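Local coordinates for protein A52 (Vaccinia virus, PDB 2VVW) that suppresses host innate immunity as a Bcl-2-like protein, associating with IRAK2 to inhibit NF-kappa-B signalling and with TRAF6 to activate p38, at residues Asp14-Asp17 / Arg18-Met21; Glu26-Phe29 / Met30-Leu34; Ile62-Leu65 / Lys66-Arg70; Phe132-Asp135 / His136-Asp139. All blocks are in the same frame, centred on the assembly; numbering follows the deposited sequence. Where two conformers were deposited one is given.

Contact 1 (Asp14-Asp17 / Arg18-Met21)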
loop_
_atom_site.group_PDB
_atom_site.type_symbol
_atom_site.label_atom_id
_atom_site.label_comp_id
_atom_site.label_asym_id
_atom_site.label_seq_id
_atom_site.Cartn_x
_atom_site.Cartn_y
_atom_site.Cartn_z
ATOM N N ASP A 14 -14.045 12.087 5.496
ATOM C CA ASP A 14 -15.317 11.539 5.997
ATOM C C ASP A 14 -15.203 10.072 6.401
ATOM O O ASP A 14 -14.119 9.513 6.452
ATOM C CB ASP A 14 -16.433 11.718 4.971
ATOM C CG ASP A 14 -17.767 12.144 5.608
ATOM O OD1 ASP A 14 -18.131 11.701 6.736
ATOM O OD2 ASP A 14 -18.450 12.937 4.955
ATOM N N LEU A 15 -16.334 9.487 6.760
ATOM C CA LEU A 15 -16.416 8.091 7.097
ATOM C C LEU A 15 -17.875 7.709 6.843
ATOM O O LEU A 15 -18.748 7.913 7.681
ATOM C CB LEU A 15 -15.975 7.864 8.552
ATOM C CG LEU A 15 -15.931 6.407 9.021
ATOM C CD1 LEU A 15 -15.287 5.591 7.976
ATOM C CD2 LEU A 15 -15.213 6.245 10.358
ATOM N N LEU A 16 -18.144 7.195 5.653
ATOM C CA LEU A 16 -19.511 6.916 5.214
ATOM C C LEU A 16 -19.828 5.424 5.252
ATOM O O LEU A 16 -18.936 4.601 5.457
ATOM C CB LEU A 16 -19.735 7.507 3.813
ATOM C CG LEU A 16 -19.405 9.010 3.675
ATOM C CD1 LEU A 16 -19.489 9.457 2.220
ATOM C CD2 LEU A 16 -20.289 9.889 4.574
ATOM N N ASP A 17 -21.106 5.074 5.081
ATOM C CA ASP A 17 -21.536 3.681 5.205
ATOM C C ASP A 17 -20.728 2.757 4.287
ATOM O O ASP A 17 -20.319 1.675 4.702
ATOM C CB ASP A 17 -23.028 3.533 4.919
ATOM C CG ASP A 17 -23.907 4.051 6.056
ATOM O OD1 ASP A 17 -23.398 4.278 7.180
ATOM O OD2 ASP A 17 -25.119 4.248 5.806
ATOM N N ARG A 18 -20.491 3.213 3.057
ATOM C CA ARG A 18 -19.769 2.445 2.040
ATOM C C ARG A 18 -18.285 2.292 2.309
ATOM O O ARG A 18 -17.636 1.463 1.674
ATOM C CB ARG A 18 -19.936 3.104 0.675
ATOM C CG ARG A 18 -19.251 4.484 0.550
ATOM C CD ARG A 18 -17.831 4.430 -0.012
ATOM N NE ARG A 18 -17.241 5.770 -0.114
ATOM C CZ ARG A 18 -17.492 6.638 -1.085
ATOM N NH1 ARG A 18 -18.344 6.331 -2.055
ATOM N NH2 ARG A 18 -16.906 7.839 -1.067
ATOM N N ASP A 19 -17.720 3.124 3.188
ATOM C CA ASP A 19 -16.298 3.050 3.503
ATOM C C ASP A 19 -16.073 1.937 4.518
ATOM O O ASP A 19 -16.564 2.026 5.647
ATOM C CB ASP A 19 -15.812 4.362 4.093
ATOM C CG ASP A 19 -15.869 5.505 3.123
ATOM O OD1 ASP A 19 -15.373 5.352 1.986
ATOM O OD2 ASP A 19 -16.387 6.576 3.510
ATOM N N GLU A 20 -15.331 0.903 4.121
ATOM C CA GLU A 20 -15.125 -0.287 4.970
ATOM C C GLU A 20 -14.016 -0.070 5.982
ATOM O O GLU A 20 -12.913 0.318 5.622
ATOM C CB GLU A 20 -14.799 -1.506 4.117
ATOM C CG GLU A 20 -15.941 -1.943 3.211
ATOM C CD GLU A 20 -15.476 -2.812 2.062
ATOM O OE1 GLU A 20 -14.292 -2.697 1.663
ATOM O OE2 GLU A 20 -16.295 -3.603 1.545
ATOM N N MET A 21 -14.310 -0.356 7.249
ATOM C CA MET A 21 -13.343 -0.136 8.330
ATOM C C MET A 21 -12.005 -0.884 8.102
ATOM O O MET A 21 -10.940 -0.312 8.275
ATOM C CB MET A 21 -13.979 -0.486 9.691
ATOM C CG MET A 21 -13.319 0.186 10.877
ATOM S SD MET A 21 -13.451 1.985 10.779
ATOM C CE MET A 21 -11.729 2.464 11.005
#
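Asp19 folds back over the chain that precedes it and lies alongside Leu16, the two side chains pointing the same way. Its CG stands anti to the carbonyl carbon (chi1 -66°), which turns the carboxylate toward the backbone of Leu16. OD2 of Asp19 accepts from Leu16 N at 2.8 Å through its anti lone pair, the one facing away from OD1. In return Asp19 N gives its hydrogen to Leu16 O at 3.0 Å, so one residue grips both polar backbone atoms of the other. The carboxylate also brushes aliphatic carbon: OD2 of Asp19 is 3.5 Å from CB of Leu16. Arg18 bends at chi2 and brings its NE to within 2.8 Å of OD1 of Asp19, a salt bridge that lies in the guanidinium plane yet meets the carboxylate from above. Both oxygens have further partners, Tyr9 OH at OD1 and Tyr12 OH at OD2, and together these bonds fix the rotation of the buried carboxylate. Leu15 CD1 reaches CB of Asp19 at 4.1 Å, and the same leucine side chain also touches Leu145 and Leu149 of helix 135-153. The result is a type I beta turn from Leu16 to Asp19, clasped by its last side chain, which leads through the N-cap residue Glu20 into helix 21-35 of the Bcl-2-like fold.

Contact 2 (Glu26-Phe29 / Met30-Leu34)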
loop_
_atom_site.group_PDB
_atom_site.type_symbol
_atom_site.label_atom_id
_atom_site.label_comp_id
_atom_site.label_asym_id
_atom_site.label_seq_id
_atom_site.Cartn_x
_atom_site.Cartn_y
_atom_site.Cartn_z
ATOM N N GLU A 26 -6.182 -0.852 6.613
ATOM C CA GLU A 26 -5.131 -1.325 5.688
ATOM C C GLU A 26 -4.360 -0.145 5.133
ATOM O O GLU A 26 -3.144 -0.144 5.166
ATOM C CB GLU A 26 -5.684 -2.128 4.508
ATOM C CG GLU A 26 -6.149 -3.536 4.808
ATOM C CD GLU A 26 -6.643 -4.287 3.552
ATOM O OE1 GLU A 26 -6.135 -5.403 3.283
ATOM O OE2 GLU A 26 -7.524 -3.758 2.829
ATOM N N GLU A 27 -5.079 0.851 4.624
ATOM C CA GLU A 27 -4.449 2.018 4.018
ATOM C C GLU A 27 -3.743 2.870 5.051
ATOM O O GLU A 27 -2.687 3.436 4.770
ATOM C CB GLU A 27 -5.472 2.844 3.223
ATOM C CG GLU A 27 -5.944 2.130 1.968
ATOM C CD GLU A 27 -6.499 3.028 0.879
ATOM O OE1 GLU A 27 -6.498 4.282 1.017
ATOM O OE2 GLU A 27 -6.951 2.446 -0.138
ATOM N N TYR A 28 -4.326 2.977 6.246
ATOM C CA TYR A 28 -3.691 3.707 7.353
ATOM C C TYR A 28 -2.318 3.123 7.716
ATOM O O TYR A 28 -1.306 3.821 7.781
ATOM C CB TYR A 28 -4.605 3.668 8.578
ATOM C CG TYR A 28 -4.024 4.343 9.789
ATOM C CD1 TYR A 28 -3.898 5.740 9.835
ATOM C CD2 TYR A 28 -3.575 3.601 10.877
ATOM C CE1 TYR A 28 -3.365 6.374 10.925
ATOM C CE2 TYR A 28 -3.040 4.232 11.989
ATOM C CZ TYR A 28 -2.932 5.623 12.005
ATOM O OH TYR A 28 -2.404 6.263 13.102
ATOM N N PHE A 29 -2.277 1.822 7.931
ATOM C CA PHE A 29 -1.007 1.167 8.220
ATOM C C PHE A 29 -0.026 1.182 7.056
ATOM O O PHE A 29 1.173 1.363 7.270
ATOM C CB PHE A 29 -1.233 -0.236 8.777
ATOM C CG PHE A 29 -1.862 -0.228 10.139
ATOM C CD1 PHE A 29 -1.244 0.405 11.201
ATOM C CD2 PHE A 29 -3.073 -0.837 10.364
ATOM C CE1 PHE A 29 -1.827 0.414 12.456
ATOM C CE2 PHE A 29 -3.655 -0.819 11.617
ATOM C CZ PHE A 29 -3.041 -0.197 12.653
ATOM N N MET A 30 -0.535 1.079 5.832
ATOM C CA MET A 30 0.314 1.168 4.646
ATOM C C MET A 30 0.950 2.542 4.582
ATOM O O MET A 30 2.156 2.655 4.479
ATOM C CB MET A 30 -0.518 0.925 3.390
ATOM C CG MET A 30 0.182 1.142 2.079
ATOM S SD MET A 30 -0.994 1.041 0.720
ATOM C CE MET A 30 -1.852 2.637 0.851
ATOM N N TYR A 31 0.133 3.583 4.674
ATOM C CA TYR A 31 0.653 4.941 4.493
ATOM C C TYR A 31 1.548 5.396 5.658
ATOM O O TYR A 31 2.598 6.036 5.441
ATOM C CB TYR A 31 -0.489 5.931 4.271
ATOM C CG TYR A 31 -1.063 5.947 2.868
ATOM C CD1 TYR A 31 -0.269 6.295 1.773
ATOM C CD2 TYR A 31 -2.416 5.645 2.629
ATOM C CE1 TYR A 31 -0.773 6.319 0.475
ATOM C CE2 TYR A 31 -2.944 5.688 1.309
ATOM C CZ TYR A 31 -2.115 6.007 0.250
ATOM O OH TYR A 31 -2.609 6.076 -1.030
ATOM N N ARG A 32 1.131 5.102 6.888
ATOM C CA ARG A 32 1.932 5.443 8.051
ATOM C C ARG A 32 3.214 4.599 8.084
ATOM O O ARG A 32 4.313 5.115 8.325
ATOM C CB ARG A 32 1.135 5.268 9.337
ATOM C CG ARG A 32 1.915 5.671 10.581
ATOM C CD ARG A 32 1.004 5.895 11.780
ATOM N NE ARG A 32 1.789 6.101 12.997
ATOM C CZ ARG A 32 1.320 6.632 14.120
ATOM N NH1 ARG A 32 0.069 7.037 14.202
ATOM N NH2 ARG A 32 2.126 6.778 15.164
ATOM N N GLY A 33 3.083 3.315 7.809
ATOM C CA GLY A 33 4.241 2.421 7.759
ATOM C C GLY A 33 5.274 2.694 6.669
ATOM O O GLY A 33 6.453 2.358 6.846
ATOM N N LEU A 34 4.849 3.288 5.543
ATOM C CA LEU A 34 5.747 3.534 4.418
ATOM C C LEU A 34 6.159 4.995 4.296
ATOM O O LEU A 34 7.324 5.262 4.006
ATOM C CB LEU A 34 5.155 3.021 3.086
ATOM C CG LEU A 34 4.854 1.513 2.997
ATOM C CD1 LEU A 34 4.339 1.117 1.559
ATOM C CD2 LEU A 34 6.016 0.612 3.422
#
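Two successive turns of helix 21-35, a helix of the Bcl-2-like bundle buried here between its neighbours and the second subunit, meet through side chains four residues apart. Tyr28 and Arg32 run side by side, each with CG anti to its own backbone N, and from CG to NE the arginine is extended. Its NH1 gives a hydrogen bond to OH of Tyr28 at 2.8 Å, somewhat bent at 136°. OH of Tyr28 sits at the edge of the guanidinium, tilted 21° from its plane, while the phenol ring is turned 71° from it. CD of Arg32 also passes 3.7 Å from OH of Tyr28, so the alkyl chain follows the end of the phenol. NH2 of Arg32 forms salt bridges with Asp52 and Asp111, which probably offset its buried charge.

One residue earlier, on a neighbouring face of the helix, Glu27 and Tyr31 pair in the same sense: OE1 of Glu27, which accepts from Tyr9 N, sits in plane at the ring edge, 3.8 Å from CE2 of Tyr31. CE of Met30 lies over one face of that ring, toward its rim. The other polar ends are taken up by Lys123 of the second subunit at OE2 of Glu27, and by Asp8 and Trp122 of the second subunit at OH of Tyr31. Beneath, Tyr31 N bonds to Glu27 O at 2.8 Å.

Phe29 packs on helices 96-115 and 123-132, Tyr28 on helix 43-49, its ring edge-to-face with Phe45, while Met30 and Leu34 pack against Met30 and Leu34 of the second subunit.

Contact 3 (Ile62-Leu65 / Lys66-Arg70)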
loop_
_atom_site.group_PDB
_atom_site.type_symbol
_atom_site.label_atom_id
_atom_site.label_comp_id
_atom_site.label_asym_id
_atom_site.label_seq_id
_atom_site.Cartn_x
_atom_site.Cartn_y
_atom_site.Cartn_z
ATOM N N ILE A 62 6.321 3.277 23.679
ATOM C CA ILE A 62 6.918 2.561 22.567
ATOM C C ILE A 62 8.354 2.148 22.900
ATOM O O ILE A 62 8.811 1.109 22.439
ATOM C CB ILE A 62 6.841 3.374 21.267
ATOM C CG1 ILE A 62 7.236 2.509 20.055
ATOM C CG2 ILE A 62 7.696 4.668 21.378
ATOM C CD1 ILE A 62 6.412 1.202 19.864
ATOM N N GLU A 63 9.054 2.928 23.722
ATOM C CA GLU A 63 10.435 2.570 24.097
ATOM C C GLU A 63 10.482 1.282 24.930
ATOM O O GLU A 63 11.380 0.457 24.758
ATOM C CB GLU A 63 11.134 3.711 24.822
ATOM C CG GLU A 63 11.318 4.961 23.971
ATOM C CD GLU A 63 10.097 5.860 23.922
ATOM O OE1 GLU A 63 9.101 5.585 24.625
ATOM O OE2 GLU A 63 10.133 6.855 23.176
ATOM N N GLU A 64 9.501 1.104 25.818
ATOM C CA GLU A 64 9.396 -0.127 26.585
ATOM C C GLU A 64 9.109 -1.329 25.688
ATOM O O GLU A 64 9.718 -2.388 25.854
ATOM C CB GLU A 64 8.308 -0.023 27.658
ATOM C CG GLU A 64 7.817 -1.398 28.118
ATOM C CD GLU A 64 7.064 -1.374 29.431
ATOM O OE1 GLU A 64 6.453 -0.327 29.773
ATOM O OE2 GLU A 64 7.092 -2.428 30.120
ATOM N N LEU A 65 8.166 -1.160 24.761
ATOM C CA LEU A 65 7.752 -2.243 23.871
ATOM C C LEU A 65 8.851 -2.610 22.882
ATOM O O LEU A 65 9.122 -3.781 22.647
ATOM C CB LEU A 65 6.488 -1.845 23.105
ATOM C CG LEU A 65 5.224 -1.678 23.952
ATOM C CD1 LEU A 65 4.225 -0.758 23.233
ATOM C CD2 LEU A 65 4.613 -3.047 24.245
ATOM N N LYS A 66 9.491 -1.597 22.308
ATOM C CA LYS A 66 10.618 -1.815 21.402
ATOM C C LYS A 66 11.675 -2.721 22.042
ATOM O O LYS A 66 12.143 -3.674 21.413
ATOM C CB LYS A 66 11.232 -0.476 20.984
ATOM C CG LYS A 66 12.387 -0.598 19.986
ATOM C CD LYS A 66 12.976 0.769 19.607
ATOM C CE LYS A 66 14.317 0.590 18.926
ATOM N NZ LYS A 66 14.867 1.878 18.448
ATOM N N GLN A 67 12.046 -2.417 23.287
ATOM C CA GLN A 67 13.009 -3.226 24.037
ATOM C C GLN A 67 12.471 -4.625 24.373
ATOM O O GLN A 67 13.082 -5.631 24.009
ATOM C CB GLN A 67 13.414 -2.502 25.323
ATOM C CG GLN A 67 14.374 -3.270 26.203
ATOM C CD GLN A 67 15.707 -3.536 25.530
ATOM O OE1 GLN A 67 16.154 -2.759 24.683
ATOM N NE2 GLN A 67 16.356 -4.636 25.917
ATOM N N LYS A 68 11.332 -4.655 25.066
ATOM C CA LYS A 68 10.649 -5.881 25.495
ATOM C C LYS A 68 10.476 -6.887 24.349
ATOM O O LYS A 68 10.708 -8.093 24.504
ATOM C CB LYS A 68 9.259 -5.490 26.054
ATOM C CG LYS A 68 8.314 -6.636 26.422
ATOM C CD LYS A 68 6.846 -6.185 26.512
ATOM C CE LYS A 68 6.647 -5.041 27.489
ATOM N NZ LYS A 68 5.271 -4.999 28.086
ATOM N N LEU A 69 10.027 -6.389 23.207
ATOM C CA LEU A 69 9.735 -7.253 22.059
ATOM C C LEU A 69 10.873 -7.322 21.014
ATOM O O LEU A 69 10.718 -7.946 19.963
ATOM C CB LEU A 69 8.436 -6.776 21.401
ATOM C CG LEU A 69 7.208 -6.700 22.317
ATOM C CD1 LEU A 69 6.036 -6.056 21.577
ATOM C CD2 LEU A 69 6.844 -8.092 22.888
ATOM N N ARG A 70 12.000 -6.668 21.282
ATOM C CA ARG A 70 13.104 -6.632 20.320
ATOM C C ARG A 70 12.582 -6.441 18.880
ATOM O O ARG A 70 12.849 -7.247 17.968
ATOM C CB ARG A 70 13.916 -7.921 20.440
ATOM C CG ARG A 70 14.411 -8.188 21.863
ATOM C CD ARG A 70 14.943 -9.608 22.012
ATOM N NE ARG A 70 14.749 -10.117 23.377
ATOM C CZ ARG A 70 13.755 -10.917 23.780
ATOM N NH1 ARG A 70 13.711 -11.303 25.055
ATOM N NH2 ARG A 70 12.811 -11.350 22.939
#
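Leu65 and Leu69, one turn apart, form the packed side of helix 62-68 and the residue that follows it. CD2 of Leu65 lies 4.3 Å from CD1 of Leu69, and both side chains rest on Tyr83 of helix 76-90. Leu65 also reaches Leu105 of helix 96-115, where Ile62 touches Cys108 and Val112. Below the leucines, Leu69 N bonds to Leu65 O at 2.8 Å, and CB of Leu69 comes down on the same oxygen at 3.3 Å, so one carbonyl is covered by both backbone and side chain.

The solvent side is looser. There Glu64 and Lys68 cross obliquely, the lysine bent at chi3 (-56°). OE2 of Glu64 meets CE of Lys68 at 3.7 Å, about as closely as NZ at 3.8 Å; the salt bridge is therefore long, and the carboxylate lies as much against the methylene as against the ammonium. CE of Lys68 still lies 4.3 Å from CD2 of Leu65, joining the charged pair to the apolar side. At the helix end Arg70 turns to positive phi (41°) in a Schellman motif; one of its two bonds runs from Arg70 N to Gln67 O, 3.1 Å.

Apolar contacts thus hold this short helix against helices 76-90 and 96-115 and backbone bonds hold the helix itself, whereas the exposed ion pair, long and with a lysine modelled in two conformers, is probably a weak and mobile attraction.

Contact 4 (Phe132-Asp135 / His136-Asp139)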
loop_
_atom_site.group_PDB
_atom_site.type_symbol
_atom_site.label_atom_id
_atom_site.label_comp_id
_atom_site.label_asym_id
_atom_site.label_seq_id
_atom_site.Cartn_x
_atom_site.Cartn_y
_atom_site.Cartn_z
ATOM N N PHE A 132 -7.280 -9.819 16.651
ATOM C CA PHE A 132 -7.729 -9.115 17.847
ATOM C C PHE A 132 -9.112 -8.460 17.709
ATOM O O PHE A 132 -9.883 -8.428 18.679
ATOM C CB PHE A 132 -6.670 -8.065 18.189
ATOM C CG PHE A 132 -6.729 -7.555 19.608
ATOM C CD1 PHE A 132 -5.984 -8.155 20.607
ATOM C CD2 PHE A 132 -7.505 -6.448 19.936
ATOM C CE1 PHE A 132 -6.028 -7.669 21.919
ATOM C CE2 PHE A 132 -7.546 -5.956 21.236
ATOM C CZ PHE A 132 -6.813 -6.570 22.233
ATOM N N ILE A 133 -9.410 -7.940 16.515
ATOM C CA ILE A 133 -10.614 -7.131 16.257
ATOM C C ILE A 133 -11.536 -7.811 15.252
ATOM O O ILE A 133 -11.229 -7.893 14.067
ATOM C CB ILE A 133 -10.227 -5.725 15.721
ATOM C CG1 ILE A 133 -9.066 -5.158 16.530
ATOM C CG2 ILE A 133 -11.422 -4.783 15.785
ATOM C CD1 ILE A 133 -8.723 -3.717 16.199
ATOM N N ASN A 134 -12.664 -8.328 15.729
ATOM C CA ASN A 134 -13.648 -8.943 14.843
ATOM C C ASN A 134 -14.526 -7.887 14.180
ATOM O O ASN A 134 -14.421 -6.710 14.495
ATOM C CB ASN A 134 -14.486 -10.003 15.590
ATOM C CG ASN A 134 -15.375 -9.414 16.701
ATOM O OD1 ASN A 134 -15.723 -8.230 16.693
ATOM N ND2 ASN A 134 -15.773 -10.266 17.642
ATOM N N ASP A 135 -15.412 -8.317 13.283
ATOM C CA ASP A 135 -16.248 -7.381 12.509
ATOM C C ASP A 135 -17.238 -6.593 13.375
ATOM O O ASP A 135 -17.525 -5.430 13.105
ATOM C CB ASP A 135 -16.977 -8.132 11.383
ATOM C CG ASP A 135 -16.031 -8.563 10.270
ATOM O OD1 ASP A 135 -14.907 -8.024 10.198
ATOM O OD2 ASP A 135 -16.404 -9.437 9.472
ATOM N N HIS A 136 -17.734 -7.234 14.423
ATOM C CA HIS A 136 -18.574 -6.568 15.417
ATOM C C HIS A 136 -17.852 -5.375 16.029
ATOM O O HIS A 136 -18.398 -4.273 16.106
ATOM C CB HIS A 136 -18.978 -7.565 16.506
ATOM C CG HIS A 136 -19.864 -6.985 17.561
ATOM N ND1 HIS A 136 -21.231 -6.888 17.416
ATOM C CD2 HIS A 136 -19.580 -6.490 18.790
ATOM C CE1 HIS A 136 -21.752 -6.355 18.507
ATOM N NE2 HIS A 136 -20.771 -6.095 19.353
ATOM N N MET A 137 -16.603 -5.588 16.419
ATOM C CA MET A 137 -15.772 -4.519 16.980
ATOM C C MET A 137 -15.396 -3.456 15.968
ATOM O O MET A 137 -15.365 -2.270 16.311
ATOM C CB MET A 137 -14.502 -5.099 17.620
ATOM C CG MET A 137 -14.753 -5.834 18.919
ATOM S SD MET A 137 -15.517 -4.763 20.167
ATOM C CE MET A 137 -15.902 -5.961 21.428
ATOM N N LEU A 138 -15.094 -3.863 14.735
ATOM C CA LEU A 138 -14.830 -2.887 13.688
ATOM C C LEU A 138 -16.043 -1.972 13.484
ATOM O O LEU A 138 -15.889 -0.757 13.408
ATOM C CB LEU A 138 -14.424 -3.553 12.375
ATOM C CG LEU A 138 -13.056 -4.219 12.308
ATOM C CD1 LEU A 138 -12.931 -4.950 10.980
ATOM C CD2 LEU A 138 -11.926 -3.196 12.492
ATOM N N ASP A 139 -17.245 -2.545 13.428
ATOM C CA ASP A 139 -18.478 -1.739 13.372
ATOM C C ASP A 139 -18.551 -0.694 14.489
ATOM O O ASP A 139 -18.957 0.447 14.263
ATOM C CB ASP A 139 -19.724 -2.626 13.479
ATOM C CG ASP A 139 -20.002 -3.429 12.221
ATOM O OD1 ASP A 139 -19.588 -3.005 11.127
ATOM O OD2 ASP A 139 -20.668 -4.493 12.325
#
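The carboxamide of Asn134 meets the first turn of helix 135-153 through OD1, which lies obliquely to the imidazole of His136 and 3.3 Å from CB of that residue. The Phe132 ring has CG1 of Ile133 in plane at its edge, while the Phe132 side chain packs on Met102, Ile84 and Lys88 of the helices around it. OD1 of Asn134 accepts from Met137 N at 2.8 Å, with the donor nearly along the C=O axis (174°). CG of Asn134 stands between its backbone N and carbonyl carbon (chi1 66°), which swings the amide over the helix start. Asn134 is thus the N-cap of helix 135-153, satisfying an amide of the first turn that has no earlier carbonyl in the helix to use. Its backbone O takes the next one, Leu138 N, at 2.9 Å, and Asp139 N goes on to Asp135 O. The hydrophobic side is built by Ile133, the residue where helix 123-132 has ended: its CG2 touches CB of Met137 at 3.6 Å and CD2 of Leu138 at 3.7 Å, crossing both side chains at about a right angle. Ile133 and Met137 continue onto Cys99 of helix 96-115, and Leu138 onto Met21 and Leu25 of helix 21-35.

The four contacts follow one another along a single Bcl-2-like domain. Contacts 1 and 4 touch directly: CG of Met21 packs on O of Leu138 at 3.7 Å, so the first residue of helix 21-35 meets the first turns of helix 135-153. Contact 2 continues the helix that contact 1 introduces; their centres are about 17 Å apart, and contact 2 alone reaches the second subunit. Contact 3 lies on the opposite side of the chain's centre from contact 1, with centres about 33 Å apart. Helix 96-115 receives side chains from contacts 2, 3 and 4. No ligand or catalytic site is involved.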